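Local structure of uncharacterized protein (Deinococcus radiodurans, 3GG7) at residues 191-196 / 210-215; 10-15 / 197-202; 76-81 / 114-119. The protein is of unknown function but binds manganese and, as a TatD-type member of the metallo-dependent hydrolases, probably cleaves ester bonds. One frame throughout, in Å; residues are numbered along the deposited sequence.

Contact 1 (191-196 / 210-215); sequences VLTETD and WDVKSV. With MN (manganese (II) ion), chain B.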
ATOM      1  N   VAL A 191      -0.070  -6.707 -10.497  1.00 22.98           N
ATOM      2  CA  VAL A 191       1.160  -6.107  -9.997  1.00 22.70           C
ATOM      3  C   VAL A 191       1.149  -4.585 -10.172  1.00 22.59           C
ATOM      4  O   VAL A 191       0.896  -4.066 -11.256  1.00 22.55           O
ATOM      5  CB  VAL A 191       2.393  -6.746 -10.640  1.00 23.14           C
ATOM      6  CG1 VAL A 191       3.688  -6.079 -10.180  1.00 23.24           C
ATOM      7  CG2 VAL A 191       2.422  -8.216 -10.243  1.00 22.39           C
ATOM      8  N   LEU A 192       1.381  -3.891  -9.056  1.00 22.47           N
ATOM      9  CA  LEU A 192       1.535  -2.436  -9.025  1.00 21.17           C
ATOM     10  C   LEU A 192       2.926  -2.159  -8.494  1.00 21.76           C
ATOM     11  O   LEU A 192       3.555  -3.014  -7.865  1.00 21.88           O
ATOM     12  CB  LEU A 192       0.479  -1.819  -8.077  1.00 21.85           C
ATOM     13  CG  LEU A 192      -0.965  -2.186  -8.395  1.00 23.09           C
ATOM     14  CD1 LEU A 192      -1.878  -1.711  -7.296  1.00 22.46           C
ATOM     15  CD2 LEU A 192      -1.399  -1.651  -9.777  1.00 24.50           C
ATOM     16  N   THR A 193       3.400  -0.938  -8.710  1.00 21.90           N
ATOM     17  CA  THR A 193       4.710  -0.504  -8.249  1.00 21.01           C
ATOM     18  C   THR A 193       4.543   0.473  -7.072  1.00 20.99           C
ATOM     19  O   THR A 193       3.585   1.211  -7.042  1.00 21.22           O
ATOM     20  CB  THR A 193       5.496   0.165  -9.394  1.00 21.40           C
ATOM     21  OG1 THR A 193       4.669   1.108 -10.075  1.00 20.96           O
ATOM     22  CG2 THR A 193       5.985  -0.878 -10.425  1.00 22.94           C
ATOM     23  N   GLU A 194       5.500   0.483  -6.149  1.00 19.96           N
ATOM     24  CA  GLU A 194       5.498   1.404  -4.987  1.00 20.21           C
ATOM     25  C   GLU A 194       6.924   1.748  -4.587  1.00 20.39           C
ATOM     26  O   GLU A 194       7.863   1.092  -5.054  1.00 20.31           O
ATOM     27  CB  GLU A 194       4.800   0.755  -3.780  1.00 19.79           C
ATOM     28  CG  GLU A 194       5.549  -0.457  -3.177  1.00 19.65           C
ATOM     29  CD  GLU A 194       5.003  -0.894  -1.803  1.00 20.54           C
ATOM     30  OE1 GLU A 194       3.782  -1.109  -1.680  1.00 22.36           O
ATOM     31  OE2 GLU A 194       5.807  -0.978  -0.849  1.00 23.87           O
ATOM     32  N   THR A 195       7.108   2.737  -3.714  1.00 19.64           N
ATOM     33  CA  THR A 195       8.368   2.942  -3.008  1.00 20.66           C
ATOM     34  C   THR A 195       8.304   2.724  -1.492  1.00 20.37           C
ATOM     35  O   THR A 195       9.285   2.343  -0.884  1.00 20.98           O
ATOM     36  CB  THR A 195       8.967   4.336  -3.201  1.00 21.65           C
ATOM     37  OG1 THR A 195       8.101   5.335  -2.620  1.00 21.66           O
ATOM     38  CG2 THR A 195       9.237   4.634  -4.679  1.00 21.22           C
ATOM     39  N   ASP A 196       7.174   3.050  -0.862  1.00 19.71           N
ATOM     40  CA  ASP A 196       7.108   3.138   0.584  1.00 20.34           C
ATOM     41  C   ASP A 196       8.095   4.171   1.161  1.00 20.06           C
ATOM     42  O   ASP A 196       8.564   4.023   2.307  1.00 21.27           O
ATOM     43  CB  ASP A 196       7.314   1.779   1.266  1.00 20.22           C
ATOM     44  CG  ASP A 196       6.720   1.732   2.672  1.00 20.88           C
ATOM     45  OD1 ASP A 196       5.764   2.494   2.951  1.00 19.61           O
ATOM     46  OD2 ASP A 196       7.201   0.917   3.497  1.00 20.77           O
ATOM     47  N   TRP A 210       9.721   9.090  -7.194  1.00 21.73           N
ATOM     48  CA  TRP A 210      10.225   8.879  -8.527  1.00 22.54           C
ATOM     49  C   TRP A 210      11.342   7.822  -8.575  1.00 22.32           C
ATOM     50  O   TRP A 210      11.768   7.418  -9.660  1.00 22.93           O
ATOM     51  CB  TRP A 210      10.613  10.208  -9.209  1.00 23.37           C
ATOM     52  CG  TRP A 210      11.334  11.205  -8.372  1.00 24.53           C
ATOM     53  CD1 TRP A 210      12.681  11.428  -8.342  1.00 26.44           C
ATOM     54  CD2 TRP A 210      10.755  12.147  -7.469  1.00 24.13           C
ATOM     55  NE1 TRP A 210      12.970  12.441  -7.482  1.00 26.47           N
ATOM     56  CE2 TRP A 210      11.809  12.909  -6.926  1.00 25.40           C
ATOM     57  CE3 TRP A 210       9.445  12.429  -7.061  1.00 24.44           C
ATOM     58  CZ2 TRP A 210      11.592  13.919  -5.983  1.00 24.14           C
ATOM     59  CZ3 TRP A 210       9.231  13.428  -6.135  1.00 25.47           C
ATOM     60  CH2 TRP A 210      10.295  14.159  -5.595  1.00 23.84           C
ATOM     61  N   ASP A 211      11.753   7.295  -7.415  1.00 21.56           N
ATOM     62  CA  ASP A 211      12.642   6.135  -7.382  1.00 21.93           C
ATOM     63  C   ASP A 211      11.906   4.885  -7.859  1.00 22.19           C
ATOM     64  O   ASP A 211      12.511   3.807  -8.019  1.00 23.12           O
ATOM     65  CB  ASP A 211      13.163   5.864  -5.959  1.00 21.68           C
ATOM     66  CG  ASP A 211      14.163   6.880  -5.467  1.00 22.76           C
ATOM     67  OD1 ASP A 211      14.950   7.422  -6.277  1.00 26.73           O
ATOM     68  OD2 ASP A 211      14.191   7.141  -4.247  1.00 21.89           O
ATOM     69  N   VAL A 212      10.598   5.003  -8.051  1.00 22.89           N
ATOM     70  CA  VAL A 212       9.791   3.918  -8.626  1.00 22.95           C
ATOM     71  C   VAL A 212      10.239   3.575 -10.050  1.00 24.53           C
ATOM     72  O   VAL A 212       9.987   2.463 -10.498  1.00 24.09           O
ATOM     73  CB  VAL A 212       8.241   4.210  -8.523  1.00 23.63           C
ATOM     74  CG1 VAL A 212       7.750   5.125  -9.618  1.00 22.78           C
ATOM     75  CG2 VAL A 212       7.432   2.914  -8.501  1.00 24.75           C
ATOM     76  N   LYS A 213      10.900   4.510 -10.745  1.00 24.84           N
ATOM     77  CA  LYS A 213      11.549   4.186 -12.032  1.00 26.19           C
ATOM     78  C   LYS A 213      12.441   2.944 -11.900  1.00 25.85           C
ATOM     79  O   LYS A 213      12.475   2.105 -12.810  1.00 25.85           O
ATOM     80  CB  LYS A 213      12.371   5.377 -12.544  1.00 26.12           C
ATOM     81  CG  LYS A 213      12.766   5.229 -14.016  1.00 28.89           C
ATOM     82  CD  LYS A 213      13.299   6.522 -14.604  1.00 32.35           C
ATOM     83  CE  LYS A 213      13.783   6.299 -16.034  1.00 35.04           C
ATOM     84  NZ  LYS A 213      14.078   7.588 -16.763  1.00 37.79           N
ATOM     85  N   SER A 214      13.147   2.807 -10.777  1.00 26.57           N
ATOM     86  CA  SER A 214      13.991   1.619 -10.560  1.00 27.45           C
ATOM     87  C   SER A 214      13.209   0.326 -10.368  1.00 27.22           C
ATOM     88  O   SER A 214      13.691  -0.750 -10.716  1.00 27.24           O
ATOM     89  CB  SER A 214      14.990   1.823  -9.430  1.00 27.97           C
ATOM     90  OG  SER A 214      14.377   1.914  -8.168  1.00 31.16           O
ATOM     91  N   VAL A 215      11.997   0.412  -9.831  1.00 26.41           N
ATOM     92  CA  VAL A 215      11.158  -0.762  -9.724  1.00 27.29           C
ATOM     93  C   VAL A 215      10.712  -1.191 -11.117  1.00 27.07           C
ATOM     94  O   VAL A 215      10.673  -2.389 -11.408  1.00 26.88           O
ATOM     95  CB  VAL A 215       9.902  -0.510  -8.831  1.00 27.11           C
ATOM     96  CG1 VAL A 215       9.116  -1.803  -8.655  1.00 27.45           C
ATOM     97  CG2 VAL A 215      10.317   0.053  -7.469  1.00 27.28           C
TER
HETATM   98 MN    MN B 253       4.020   2.214   4.313  1.00 16.50          MN
HETATM   99  O   HOH W   1       5.168   0.762   5.164  1.00 22.24           O
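Thr193, Thr195 and the backbone of Glu194 pack against Asp211, Val212 and Val215 where the last strand of a TIM-barrel-type TatD fold meets the start of helix 212-223. The contact is buried and apolar. Asp211, in the 3-10 turn before the helix, gives mainly backbone: its carbonyl carbon lies 4.2 Å from Thr195 CG2. Its O takes both Ser214 N and Ser214 OG, a double grip in the first turn.

Val212 is the central apolar residue. Val212 CG2, anti to the backbone N, is pressed 3.5 Å from Thr193 CB, a close carbon-carbon approach. The two side chains lie crosswise. Thr195 CG2 packs on the start of Val212, 3.7 Å from Val212 N and close to its CB. One turn on, Val215 straddles the strand end. Val215 CG1 meets Thr193 CG2 at 3.7 Å, the two side chains running antiparallel alongside each other. Val215 CG2 touches Glu194 O.

The hydroxyls of both threonines have partners on strand 4-8: Thr193 OG1 bonds Ile4 O, and Thr195 OG1 bonds Asp5 OD2. Glu194 starts away from the helix; its OE1 bonds Ser168 OG and its OE2 His148 ND1. The segment then delivers Asp196 to the metal site with His7, His9 and Glu86. Asp196 OD1 binds manganese at 2.2 Å, while Asp196 OD2 accepts a 2.6 Å hydrogen bond from water 1, itself a metal ligand.

Contact 2 (10-15 / 197-202); sequences LDLYPD and GPFLEL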
ATOM      1  N   LEU A  10       3.666  10.492   1.829  1.00 18.06           N
ATOM      2  CA  LEU A  10       4.003  11.904   1.552  1.00 18.37           C
ATOM      3  C   LEU A  10       4.056  12.728   2.821  1.00 18.99           C
ATOM      4  O   LEU A  10       4.917  13.607   2.941  1.00 19.83           O
ATOM      5  CB  LEU A  10       2.998  12.561   0.620  1.00 18.97           C
ATOM      6  CG  LEU A  10       2.834  12.016  -0.758  1.00 20.05           C
ATOM      7  CD1 LEU A  10       1.874  12.980  -1.468  1.00 20.11           C
ATOM      8  CD2 LEU A  10       4.177  11.949  -1.498  1.00 22.44           C
ATOM      9  N   ASP A  11       3.204  12.407   3.792  1.00 19.54           N
ATOM     10  CA  ASP A  11       3.070  13.222   5.001  1.00 20.24           C
ATOM     11  C   ASP A  11       4.198  12.989   6.025  1.00 21.47           C
ATOM     12  O   ASP A  11       4.219  13.634   7.080  1.00 22.33           O
ATOM     13  CB  ASP A  11       1.658  13.093   5.609  1.00 20.85           C
ATOM     14  CG  ASP A  11       1.354  11.710   6.143  1.00 20.41           C
ATOM     15  OD1 ASP A  11       2.273  10.850   6.217  1.00 21.49           O
ATOM     16  OD2 ASP A  11       0.149  11.498   6.484  1.00 20.83           O
ATOM     17  N   LEU A  12       5.139  12.100   5.721  1.00 20.37           N
ATOM     18  CA  LEU A  12       6.240  11.809   6.623  1.00 21.44           C
ATOM     19  C   LEU A  12       7.568  12.393   6.127  1.00 21.57           C
ATOM     20  O   LEU A  12       8.586  12.212   6.795  1.00 23.23           O
ATOM     21  CB  LEU A  12       6.367  10.303   6.845  1.00 21.44           C
ATOM     22  CG  LEU A  12       5.192   9.621   7.550  1.00 23.68           C
ATOM     23  CD1 LEU A  12       5.466   8.124   7.776  1.00 23.53           C
ATOM     24  CD2 LEU A  12       4.843  10.329   8.884  1.00 27.17           C
ATOM     25  N   TYR A  13       7.548  13.081   4.987  1.00 21.35           N
ATOM     26  CA  TYR A  13       8.743  13.787   4.487  1.00 22.26           C
ATOM     27  C   TYR A  13       8.926  15.097   5.250  1.00 23.19           C
ATOM     28  O   TYR A  13       7.967  15.674   5.745  1.00 23.88           O
ATOM     29  CB  TYR A  13       8.631  14.062   2.996  1.00 21.69           C
ATOM     30  CG  TYR A  13       8.800  12.850   2.135  1.00 21.94           C
ATOM     31  CD1 TYR A  13      10.060  12.377   1.797  1.00 21.61           C
ATOM     32  CD2 TYR A  13       7.699  12.150   1.678  1.00 21.55           C
ATOM     33  CE1 TYR A  13      10.224  11.246   1.001  1.00 23.03           C
ATOM     34  CE2 TYR A  13       7.852  11.010   0.871  1.00 23.57           C
ATOM     35  CZ  TYR A  13       9.097  10.568   0.519  1.00 22.05           C
ATOM     36  OH  TYR A  13       9.159   9.415  -0.265  1.00 22.90           O
ATOM     37  N   PRO A  14      10.175  15.600   5.317  1.00 24.51           N
ATOM     38  CA  PRO A  14      10.311  16.911   5.947  1.00 24.72           C
ATOM     39  C   PRO A  14       9.534  18.059   5.287  1.00 25.23           C
ATOM     40  O   PRO A  14       9.042  18.945   6.004  1.00 26.68           O
ATOM     41  CB  PRO A  14      11.816  17.171   5.873  1.00 25.16           C
ATOM     42  CG  PRO A  14      12.426  15.841   5.924  1.00 24.59           C
ATOM     43  CD  PRO A  14      11.468  14.893   5.203  1.00 25.01           C
ATOM     44  N   ASP A  15       9.363  18.008   3.959  1.00 25.36           N
ATOM     45  CA  ASP A  15       8.610  19.010   3.207  1.00 25.33           C
ATOM     46  C   ASP A  15       7.611  18.286   2.287  1.00 24.38           C
ATOM     47  O   ASP A  15       7.888  18.111   1.101  1.00 24.55           O
ATOM     48  CB  ASP A  15       9.589  19.874   2.387  1.00 26.82           C
ATOM     49  CG  ASP A  15       8.935  21.062   1.714  1.00 29.30           C
ATOM     50  OD1 ASP A  15       7.699  21.114   1.542  1.00 32.61           O
ATOM     51  OD2 ASP A  15       9.692  21.961   1.276  1.00 34.20           O
ATOM     52  N   GLY A 197       8.408   5.218   0.399  1.00 20.41           N
ATOM     53  CA  GLY A 197       9.181   6.321   0.951  1.00 21.13           C
ATOM     54  C   GLY A 197       8.381   6.988   2.052  1.00 22.11           C
ATOM     55  O   GLY A 197       7.147   6.948   2.041  1.00 21.08           O
ATOM     56  N   PRO A 198       9.049   7.601   3.037  1.00 23.10           N
ATOM     57  CA  PRO A 198      10.514   7.634   3.252  1.00 24.24           C
ATOM     58  C   PRO A 198      11.024   6.462   4.111  1.00 25.31           C
ATOM     59  O   PRO A 198      12.201   6.452   4.503  1.00 27.76           O
ATOM     60  CB  PRO A 198      10.700   8.966   3.989  1.00 24.47           C
ATOM     61  CG  PRO A 198       9.491   9.080   4.830  1.00 24.30           C
ATOM     62  CD  PRO A 198       8.347   8.416   4.049  1.00 22.71           C
ATOM     63  N   PHE A 199      10.159   5.498   4.424  1.00 26.72           N
ATOM     64  CA  PHE A 199      10.541   4.332   5.232  1.00 27.51           C
ATOM     65  C   PHE A 199      11.608   3.486   4.564  1.00 28.03           C
ATOM     66  O   PHE A 199      12.608   3.089   5.196  1.00 28.26           O
ATOM     67  CB  PHE A 199       9.331   3.445   5.492  1.00 28.09           C
ATOM     68  CG  PHE A 199       8.422   3.948   6.560  1.00 30.29           C
ATOM     69  CD1 PHE A 199       8.902   4.166   7.843  1.00 31.94           C
ATOM     70  CD2 PHE A 199       7.074   4.132   6.319  1.00 31.45           C
ATOM     71  CE1 PHE A 199       8.055   4.611   8.850  1.00 33.12           C
ATOM     72  CE2 PHE A 199       6.220   4.577   7.329  1.00 32.62           C
ATOM     73  CZ  PHE A 199       6.704   4.812   8.586  1.00 33.53           C
ATOM     74  N   LEU A 200      11.397   3.188   3.287  1.00 28.12           N
ATOM     75  CA  LEU A 200      12.377   2.482   2.493  1.00 28.82           C
ATOM     76  C   LEU A 200      13.569   3.394   2.268  1.00 29.66           C
ATOM     77  O   LEU A 200      13.424   4.538   1.842  1.00 28.78           O
ATOM     78  CB  LEU A 200      11.802   2.065   1.132  1.00 29.24           C
ATOM     79  CG  LEU A 200      12.914   1.513   0.206  1.00 31.68           C
ATOM     80  CD1 LEU A 200      13.343   0.122   0.673  1.00 35.48           C
ATOM     81  CD2 LEU A 200      12.538   1.513  -1.259  1.00 33.76           C
ATOM     82  N   GLU A 201      14.751   2.880   2.565  1.00 30.67           N
ATOM     83  CA  GLU A 201      15.977   3.564   2.201  1.00 32.50           C
ATOM     84  C   GLU A 201      16.633   2.892   1.007  1.00 32.89           C
ATOM     85  O   GLU A 201      16.696   1.670   0.924  1.00 33.93           O
ATOM     86  CB  GLU A 201      16.922   3.617   3.389  1.00 33.10           C
ATOM     87  CG  GLU A 201      16.442   4.581   4.422  1.00 35.65           C
ATOM     88  CD  GLU A 201      17.332   4.629   5.629  1.00 40.00           C
ATOM     89  OE1 GLU A 201      18.420   4.007   5.614  1.00 43.10           O
ATOM     90  OE2 GLU A 201      16.933   5.296   6.593  1.00 42.95           O
ATOM     91  N   LEU A 202      17.091   3.710   0.063  1.00 33.01           N
ATOM     92  CA  LEU A 202      17.921   3.256  -1.044  1.00 33.28           C
ATOM     93  C   LEU A 202      19.271   3.923  -0.871  1.00 33.29           C
ATOM     94  O   LEU A 202      19.355   5.147  -0.727  1.00 32.81           O
ATOM     95  CB  LEU A 202      17.316   3.677  -2.380  1.00 33.71           C
ATOM     96  CG  LEU A 202      15.957   3.079  -2.696  1.00 34.81           C
ATOM     97  CD1 LEU A 202      15.316   3.806  -3.877  1.00 33.45           C
ATOM     98  CD2 LEU A 202      16.106   1.585  -2.951  1.00 35.03           C
TER
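Tyr13 lies against Gly197 and Pro198, and beside it Leu12 reaches Pro198 and Phe199. Two loops of the TatD barrel meet here: the one after strand 4-8, and the one after strand 191-193. The peptide bond between Gly197 and Pro198 is cis.

From CB, the Tyr13 side chain sets out with CG anti to the carbonyl carbon (chi1 -73°). The ring then passes over the proline. Tyr13 CD1 and CE1 lie by Pro198 CB, with Tyr13 CE1 at 3.8 Å from it. This is a CH-pi contact over the face: Pro198 CB is 4.2 Å from the Tyr13 ring centroid, 26° off the normal. Over the same face, Pro198 CD lies 4.1 Å from Tyr13 CE2, toward the opposite edge of the ring from CB. Tyr13 CZ comes to Pro198 N and Gly197 C. At the tip, Tyr13 OH is 3.3 Å from Gly197 CA. The hydroxyl rests directly on this alpha carbon, which has no side chain, and has its polar partner in Ala207 O.

Leu12 packs on a different part of the proline. Leu12 CB is 3.9 Å from Pro198 CD, and Leu12 O lies near Pro198 CG. Farther out, Leu12 CD1 approaches the Phe199 ring, 3.6 Å from Phe199 CZ. Phe199 also meets His9, a manganese ligand, edge-to-face, so Leu12 touches a second-shell neighbour of the metal.

Around the contact, Leu10 packs on strand 29-32, Tyr13 touches Val19 of helix 16-25, which Asp15 caps, and beyond Phe199 the chain runs into strand 201-202, paired antiparallel with 205-206.

Contact 3 (76-81 / 114-119); sequences RYLPET and EDHGGR. With SO4 (sulfate ion), chain C.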
ATOM      1  N   ARG A  76     -15.633   8.274  10.474  1.00 21.55           N
ATOM      2  CA  ARG A  76     -16.011   9.646  10.145  1.00 21.61           C
ATOM      3  C   ARG A  76     -15.637   9.988   8.715  1.00 20.53           C
ATOM      4  O   ARG A  76     -16.425  10.602   7.985  1.00 21.55           O
ATOM      5  CB  ARG A  76     -15.382  10.658  11.113  1.00 21.58           C
ATOM      6  CG  ARG A  76     -15.733  12.123  10.848  1.00 23.21           C
ATOM      7  CD  ARG A  76     -15.206  13.012  11.954  1.00 24.77           C
ATOM      8  NE  ARG A  76     -15.459  14.438  11.744  1.00 25.51           N
ATOM      9  CZ  ARG A  76     -16.585  15.081  12.072  1.00 27.69           C
ATOM     10  NH1 ARG A  76     -17.613  14.415  12.591  1.00 29.30           N
ATOM     11  NH2 ARG A  76     -16.696  16.389  11.839  1.00 28.54           N
ATOM     12  N   TYR A  77     -14.402   9.649   8.322  1.00 20.32           N
ATOM     13  CA  TYR A  77     -13.853  10.096   7.054  1.00 20.15           C
ATOM     14  C   TYR A  77     -13.950   9.106   5.913  1.00 20.57           C
ATOM     15  O   TYR A  77     -13.725   9.491   4.772  1.00 19.97           O
ATOM     16  CB  TYR A  77     -12.382  10.450   7.241  1.00 20.26           C
ATOM     17  CG  TYR A  77     -12.096  11.601   8.192  1.00 18.98           C
ATOM     18  CD1 TYR A  77     -12.871  12.754   8.214  1.00 19.67           C
ATOM     19  CD2 TYR A  77     -11.027  11.529   9.046  1.00 17.83           C
ATOM     20  CE1 TYR A  77     -12.541  13.821   9.075  1.00 19.55           C
ATOM     21  CE2 TYR A  77     -10.679  12.563   9.885  1.00 18.81           C
ATOM     22  CZ  TYR A  77     -11.451  13.712   9.901  1.00 19.32           C
ATOM     23  OH  TYR A  77     -11.059  14.721  10.744  1.00 21.31           O
ATOM     24  N   LEU A  78     -14.353   7.873   6.194  1.00 20.70           N
ATOM     25  CA  LEU A  78     -14.443   6.849   5.165  1.00 21.78           C
ATOM     26  C   LEU A  78     -15.245   7.251   3.921  1.00 20.77           C
ATOM     27  O   LEU A  78     -14.851   6.914   2.825  1.00 21.81           O
ATOM     28  CB  LEU A  78     -14.942   5.542   5.774  1.00 22.23           C
ATOM     29  CG  LEU A  78     -14.730   4.205   5.070  1.00 25.64           C
ATOM     30  CD1 LEU A  78     -13.305   4.042   4.519  1.00 24.39           C
ATOM     31  CD2 LEU A  78     -15.113   3.122   6.063  1.00 25.27           C
ATOM     32  N   PRO A  79     -16.334   8.031   4.074  1.00 21.31           N
ATOM     33  CA  PRO A  79     -17.076   8.442   2.868  1.00 21.79           C
ATOM     34  C   PRO A  79     -16.304   9.340   1.898  1.00 22.21           C
ATOM     35  O   PRO A  79     -16.704   9.501   0.726  1.00 24.08           O
ATOM     36  CB  PRO A  79     -18.267   9.204   3.448  1.00 21.36           C
ATOM     37  CG  PRO A  79     -18.459   8.629   4.781  1.00 22.34           C
ATOM     38  CD  PRO A  79     -17.051   8.404   5.297  1.00 21.30           C
ATOM     39  N   GLU A  80     -15.198   9.919   2.352  1.00 21.11           N
ATOM     40  CA  GLU A  80     -14.421  10.847   1.536  1.00 21.21           C
ATOM     41  C   GLU A  80     -13.359  10.237   0.626  1.00 20.56           C
ATOM     42  O   GLU A  80     -12.655  10.965  -0.083  1.00 20.34           O
ATOM     43  CB  GLU A  80     -13.757  11.880   2.439  1.00 20.90           C
ATOM     44  CG  GLU A  80     -14.781  12.690   3.210  1.00 21.83           C
ATOM     45  CD  GLU A  80     -14.166  13.719   4.114  1.00 23.87           C
ATOM     46  OE1 GLU A  80     -13.090  14.277   3.764  1.00 23.30           O
ATOM     47  OE2 GLU A  80     -14.754  13.964   5.193  1.00 24.71           O
ATOM     48  N   THR A  81     -13.207   8.921   0.641  1.00 19.99           N
ATOM     49  CA  THR A  81     -12.152   8.309  -0.159  1.00 20.29           C
ATOM     50  C   THR A  81     -12.497   6.907  -0.587  1.00 20.89           C
ATOM     51  O   THR A  81     -13.183   6.186   0.140  1.00 21.16           O
ATOM     52  CB  THR A  81     -10.765   8.321   0.575  1.00 21.40           C
ATOM     53  OG1 THR A  81      -9.767   7.780  -0.302  1.00 20.16           O
ATOM     54  CG2 THR A  81     -10.809   7.527   1.868  1.00 21.44           C
ATOM     55  N   GLU A 114     -16.578  -2.776   4.495  1.00 27.37           N
ATOM     56  CA  GLU A 114     -17.732  -3.527   3.967  1.00 28.59           C
ATOM     57  C   GLU A 114     -19.017  -2.699   4.063  1.00 28.86           C
ATOM     58  O   GLU A 114     -19.785  -2.609   3.078  1.00 28.95           O
ATOM     59  CB  GLU A 114     -17.895  -4.861   4.690  1.00 28.76           C
ATOM     60  CG  GLU A 114     -19.061  -5.671   4.153  1.00 32.81           C
ATOM     61  CD  GLU A 114     -19.222  -7.022   4.802  1.00 37.90           C
ATOM     62  OE1 GLU A 114     -18.215  -7.631   5.259  1.00 43.86           O
ATOM     63  OE2 GLU A 114     -20.382  -7.492   4.819  1.00 42.81           O
ATOM     64  N   ASP A 115     -19.210  -2.048   5.211  1.00 29.08           N
ATOM     65  CA  ASP A 115     -20.427  -1.280   5.478  1.00 29.84           C
ATOM     66  C   ASP A 115     -20.586  -0.100   4.514  1.00 29.82           C
ATOM     67  O   ASP A 115     -21.702   0.328   4.231  1.00 30.35           O
ATOM     68  CB  ASP A 115     -20.431  -0.741   6.915  1.00 30.45           C
ATOM     69  CG  ASP A 115     -20.691  -1.798   7.953  1.00 34.32           C
ATOM     70  OD1 ASP A 115     -21.206  -2.878   7.611  1.00 38.54           O
ATOM     71  OD2 ASP A 115     -20.380  -1.529   9.141  1.00 40.81           O
ATOM     72  N   HIS A 116     -19.467   0.435   4.017  1.00 28.39           N
ATOM     73  CA  HIS A 116     -19.466   1.574   3.113  1.00 28.06           C
ATOM     74  C   HIS A 116     -19.312   1.153   1.651  1.00 27.98           C
ATOM     75  O   HIS A 116     -19.036   1.984   0.786  1.00 28.50           O
ATOM     76  CB  HIS A 116     -18.363   2.576   3.518  1.00 27.15           C
ATOM     77  CG  HIS A 116     -18.669   3.348   4.761  1.00 28.79           C
ATOM     78  ND1 HIS A 116     -19.190   4.625   4.727  1.00 30.10           N
ATOM     79  CD2 HIS A 116     -18.509   3.041   6.069  1.00 27.88           C
ATOM     80  CE1 HIS A 116     -19.342   5.066   5.962  1.00 29.68           C
ATOM     81  NE2 HIS A 116     -18.930   4.129   6.795  1.00 29.77           N
ATOM     82  N   GLY A 117     -19.491  -0.139   1.383  1.00 28.01           N
ATOM     83  CA  GLY A 117     -19.553  -0.659   0.016  1.00 27.57           C
ATOM     84  C   GLY A 117     -18.234  -1.122  -0.581  1.00 27.15           C
ATOM     85  O   GLY A 117     -18.125  -1.351  -1.787  1.00 28.42           O
ATOM     86  N   GLY A 118     -17.227  -1.286   0.271  1.00 25.53           N
ATOM     87  CA  GLY A 118     -15.932  -1.808  -0.160  1.00 24.75           C
ATOM     88  C   GLY A 118     -14.966  -0.691  -0.516  1.00 23.49           C
ATOM     89  O   GLY A 118     -15.368   0.376  -0.967  1.00 23.23           O
ATOM     90  N   ARG A 119     -13.683  -0.946  -0.286  1.00 22.71           N
ATOM     91  CA  ARG A 119     -12.614   0.009  -0.613  1.00 21.50           C
ATOM     92  C   ARG A 119     -11.413  -0.719  -1.209  1.00 21.78           C
ATOM     93  O   ARG A 119     -11.274  -1.951  -1.074  1.00 22.47           O
ATOM     94  CB  ARG A 119     -12.159   0.760   0.664  1.00 21.39           C
ATOM     95  CG  ARG A 119     -13.211   1.665   1.297  1.00 20.62           C
ATOM     96  CD  ARG A 119     -13.500   2.843   0.390  1.00 20.60           C
ATOM     97  NE  ARG A 119     -14.392   3.844   0.952  1.00 21.48           N
ATOM     98  CZ  ARG A 119     -15.721   3.801   0.889  1.00 22.73           C
ATOM     99  NH1 ARG A 119     -16.351   2.739   0.388  1.00 23.80           N
ATOM    100  NH2 ARG A 119     -16.441   4.790   1.397  1.00 22.90           N
TER
HETATM  101  S   SO4 C 254     -13.573  17.490  10.511  1.00 30.91           S
HETATM  102  O1  SO4 C 254     -14.370  16.927   9.430  1.00 33.40           O
HETATM  103  O2  SO4 C 254     -12.485  18.303   9.963  1.00 34.39           O
HETATM  104  O3  SO4 C 254     -14.418  18.356  11.351  1.00 33.38           O
HETATM  105  O4  SO4 C 254     -13.070  16.369  11.304  1.00 32.24           O
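A Schellman motif ends helix 99-115 and brings His116 and Arg119 against the 3-10 turn that follows helix 72-77. Gly117, at positive phi, is its C-prime residue: Gly118 N bonds Cys113 O, and Gly117 N bonds Glu114 O. The two segments lead into neighbouring parallel strands of the TatD barrel, 83-88 and 119-124, so the contact sits where these strands begin, away from the metal site.

Leu78 carries much of the apolar packing. Leu78 CG sits over one face of the His116 imidazole, offset toward the rim, a CH-pi contact with the His116 centroid at 4.2 Å and 21° off the normal. Leu78 CD2 is 3.4 Å from His116 CD2. Pro79 CG approaches His116 CE1 obliquely. His116 NE2 is hydrogen-bonded to Asp75 OD1, which would help hold the ring's rotation. The other Leu78 methyl, CD1, faces Arg119 NE.

The Arg119 chain bends at chi2 (-68°), turning CD away from an extended path. Its guanidinium then gathers backbone carbonyls from both segments. NH1 donates to His116 O and Gly118 O, tying the arginine to its own turn. NE gives a weak bond to Thr81 O.

Away from His116 and Arg119, Arg76, Tyr77 and Arg41 hydrogen-bond a sulfate ion, probably from the crystallisation liquor. Arg76 NE and Tyr77 OH both donate to its O4, and Arg76 NH2 to its O3. Across the contact, Arg119 NH2 donates to Leu78 O at 3.0 Å, nearly straight (170°), from above the carbonyl plane, with the oxygen close to the guanidinium plane.

Overall arrangement
Contacts 1 and 2 are neighbours, their centres 13 Å apart, and they interleave along the chain: 191-196 runs straight into 197-202. They touch where Thr195 O is 3.2 Å from Leu200 CB, and where Asp211 OD2 meets Leu202 CD1. Both border the manganese site. Contact 1 supplies Asp196, and contact 2 places Phe199 about 4 Å from the metal, measured from its side chain. Contact 3 is nested in the long loop that contact 2 closes. It is 27 Å from each of the others, centre to centre, and about 11 Å at the nearest atoms. It lies across the chain's centre from contact 1 and away from the annotated metal sites.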